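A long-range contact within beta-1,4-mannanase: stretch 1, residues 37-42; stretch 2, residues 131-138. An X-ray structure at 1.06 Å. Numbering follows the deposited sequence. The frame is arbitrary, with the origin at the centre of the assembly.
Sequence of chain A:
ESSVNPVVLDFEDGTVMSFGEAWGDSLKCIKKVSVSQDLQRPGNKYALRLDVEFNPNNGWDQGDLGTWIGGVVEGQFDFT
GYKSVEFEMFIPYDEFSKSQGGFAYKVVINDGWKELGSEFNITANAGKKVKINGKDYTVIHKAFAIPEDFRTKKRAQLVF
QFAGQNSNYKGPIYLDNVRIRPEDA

Stretch 1, residues 37-42: QDLQRP
Stretch 2 (131-138) KINGKDYT

Stretch 2 is a β-hairpin: strand 131-132 turns through a type I' turn, Ile132 to Lys135, into strand 135-138. Ile132 N to Lys135 O (2.9 Å) and Lys135 N to Ile132 O (3.1 Å) close it. Asn133 (phi/psi 52/48) and Gly134 (78/7) occupy the corners with positive phi, which glycine adopts readily and asparagine tolerates better than most residues. Stretch 1 has no regular secondary structure. A type I turn spans Gln37 to Gln40, with Asp38 at -60/-31, Leu39 at -100/14 and Gln40 N bonded to Gln37 O at 3.1 Å; Gln40 (-59/133) and Arg41 (-158/178) then extend the chain. In register, Leu39 lies nearest Ile132, their CA atoms 6.1 Å apart.

The direct hydrogen bonds between the stretches come from Asn133, whose CA-to-CB bond points toward stretch 1. With chi1 at -58° (m) and chi2 at -38°, its amide is placed so that ND2 donates to Asp38 O at 3.1 Å (angle 172°) and to Gln40 O at 2.7 Å (166°). Both amide hydrogens are thus spent on backbone carbonyls, a pairing that suits a primary amide: one nitrogen bridges two carbonyls of the same turn, those of Asp38 and Gln40.

Beside this clamp the contact is apolar. Leu39 points sideways from CA to CB, but its m,t rotamer (chi1 -50°, chi2 180°) brings its end nearer, setting CD2 over one face of the Tyr137 ring, 3.4 Å from Tyr137 CZ. The CA-to-CB bond of Tyr137 points toward stretch 1, and with chi1 -68° (m) and chi2 86° the ring offers a flat surface to the methyl group. The CA-to-CB bond of Ile132 (chi1 -59°, m; chi2 170°, t) likewise points toward stretch 1. Its CG2 packs 4.1 Å from Leu39 CB and 4.1 Å from Arg41 CD, while its CD1 lies over one face of the Arg41 guanidinium; the β-branched side chain thereby serves both neighbours.

Arg41 begins with chi1 63° (p), runs through chi2 -164° and chi3 -177° (both t), and turns at chi4 -84°. This path folds the guanidinium back along its own stretch, where NH1 donates to Leu39 O at 2.8 Å, while both CD and one guanidinium face lie against Ile132. Gln40 directs its CA-to-CB bond away; its p,t side chain reaches Gln37 through a weak NE2 to OE1 bond of 3.1 Å.

One water completes the junction, donating to Asp38 O (3.2 Å) and Ile132 O (3.1 Å) and accepting from Tyr137 OH (2.6 Å), so the phenol hydroxyl is satisfied at the edge of the apolar patch.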

# COMPACT_ATOMS: atom_id res chain seq x y z
N GLN A 37 9.73 10.21 -8.08
CA GLN A 37 10.40 9.65 -9.27
C GLN A 37 11.56 8.75 -8.92
O GLN A 37 12.32 8.39 -9.81
CB GLN A 37 10.83 10.78 -10.26
CG GLN A 37 9.61 11.49 -10.82
CD GLN A 37 10.02 12.61 -11.76
OE1 GLN A 37 10.82 12.41 -12.70
NE2 GLN A 37 9.58 13.79 -11.49
N ASP A 38 11.70 8.34 -7.66
CA ASP A 38 12.84 7.52 -7.29
C ASP A 38 12.95 6.21 -8.02
O ASP A 38 14.06 5.71 -8.23
CB ASP A 38 12.82 7.21 -5.78
CG ASP A 38 13.07 8.43 -4.90
OD1 ASP A 38 13.48 9.50 -5.40
OD2 ASP A 38 12.74 8.33 -3.69
N LEU A 39 11.81 5.63 -8.39
CA LEU A 39 11.71 4.34 -9.06
C LEU A 39 11.51 4.51 -10.58
O LEU A 39 11.09 3.57 -11.22
CB LEU A 39 10.65 3.45 -8.42
CG LEU A 39 10.73 3.30 -6.90
CD1 LEU A 39 9.64 2.41 -6.43
CD2 LEU A 39 12.06 2.78 -6.45
N GLN A 40 11.73 5.70 -11.14
CA GLN A 40 11.38 5.94 -12.51
C GLN A 40 12.10 4.98 -13.39
O GLN A 40 13.29 4.84 -13.28
CB GLN A 40 11.60 7.40 -12.87
CG GLN A 40 13.01 7.93 -12.89
CD GLN A 40 13.05 9.44 -13.16
OE1 GLN A 40 13.90 10.15 -12.62
NE2 GLN A 40 12.11 9.93 -13.97
N ARG A 41 11.34 4.39 -14.31
CA ARG A 41 11.86 3.40 -15.20
C ARG A 41 10.96 3.31 -16.43
O ARG A 41 10.00 4.04 -16.49
CB ARG A 41 12.04 2.12 -14.45
CG ARG A 41 10.76 1.56 -13.93
CD ARG A 41 11.07 0.48 -12.86
NE ARG A 41 9.94 -0.21 -12.29
CZ ARG A 41 9.19 0.23 -11.29
NH1 ARG A 41 9.40 1.43 -10.83
NH2 ARG A 41 8.15 -0.49 -10.83
N PRO A 42 11.27 2.48 -17.43
CA PRO A 42 10.50 2.55 -18.68
C PRO A 42 9.01 2.35 -18.43
O PRO A 42 8.57 1.38 -17.82
CB PRO A 42 11.16 1.48 -19.55
CG PRO A 42 12.55 1.47 -19.02
CD PRO A 42 12.43 1.59 -17.53
N LYS A 131 16.54 -4.72 -8.72
CA LYS A 131 17.33 -3.52 -8.82
C LYS A 131 16.63 -2.49 -9.73
O LYS A 131 16.28 -2.83 -10.86
CB LYS A 131 18.75 -3.77 -9.36
CG LYS A 131 19.72 -2.59 -9.20
CD LYS A 131 21.11 -2.72 -9.78
CE LYS A 131 21.87 -3.90 -9.19
NZ LYS A 131 22.19 -3.80 -7.76
N ILE A 132 16.43 -1.29 -9.20
CA ILE A 132 15.79 -0.16 -9.88
C ILE A 132 16.65 1.06 -9.67
O ILE A 132 16.96 1.39 -8.55
CB ILE A 132 14.39 0.05 -9.31
CG1 ILE A 132 13.49 -1.18 -9.46
CG2 ILE A 132 13.82 1.33 -9.97
CD1 ILE A 132 12.17 -1.09 -8.70
N ASN A 133 17.11 1.70 -10.73
CA ASN A 133 17.95 2.92 -10.61
C ASN A 133 19.13 2.76 -9.69
O ASN A 133 19.42 3.65 -8.86
CB ASN A 133 17.15 4.17 -10.31
CG ASN A 133 16.13 4.43 -11.37
OD1 ASN A 133 16.50 4.16 -12.54
ND2 ASN A 133 14.96 4.84 -11.10
N GLY A 134 19.88 1.70 -9.85
CA GLY A 134 21.13 1.53 -9.14
C GLY A 134 20.93 1.09 -7.72
O GLY A 134 21.94 0.97 -7.05
N LYS A 135 19.71 0.77 -7.28
CA LYS A 135 19.49 0.40 -5.90
C LYS A 135 18.63 -0.85 -5.87
O LYS A 135 17.68 -0.99 -6.63
CB LYS A 135 18.77 1.55 -5.19
CG LYS A 135 18.61 1.44 -3.70
CD LYS A 135 18.29 2.80 -3.05
CE LYS A 135 19.13 3.04 -1.80
NZ LYS A 135 19.27 1.82 -0.92
N ASP A 136 18.94 -1.73 -4.94
CA ASP A 136 18.14 -2.91 -4.71
C ASP A 136 16.93 -2.64 -3.83
O ASP A 136 17.07 -1.89 -2.85
CB ASP A 136 19.00 -4.04 -4.13
CG ASP A 136 20.07 -4.52 -5.06
OD1 ASP A 136 19.84 -4.54 -6.29
OD2 ASP A 136 21.17 -4.85 -4.60
N TYR A 137 15.82 -3.32 -4.12
CA TYR A 137 14.60 -3.23 -3.35
C TYR A 137 14.05 -4.61 -3.04
O TYR A 137 14.08 -5.50 -3.90
CB TYR A 137 13.53 -2.49 -4.14
CG TYR A 137 13.88 -1.03 -4.33
CD1 TYR A 137 14.69 -0.58 -5.38
CD2 TYR A 137 13.45 -0.08 -3.43
CE1 TYR A 137 15.04 0.75 -5.50
CE2 TYR A 137 13.80 1.26 -3.52
CZ TYR A 137 14.63 1.68 -4.56
OH TYR A 137 15.01 2.99 -4.66
N THR A 138 13.48 -4.74 -1.85
CA THR A 138 12.52 -5.81 -1.55
C THR A 138 11.21 -5.44 -2.19
O THR A 138 10.72 -4.33 -1.95
CB THR A 138 12.34 -5.86 -0.03
OG1 THR A 138 13.59 -6.08 0.62
CG2 THR A 138 11.31 -6.87 0.39
O HOH W 1 16.21 3.77 -6.79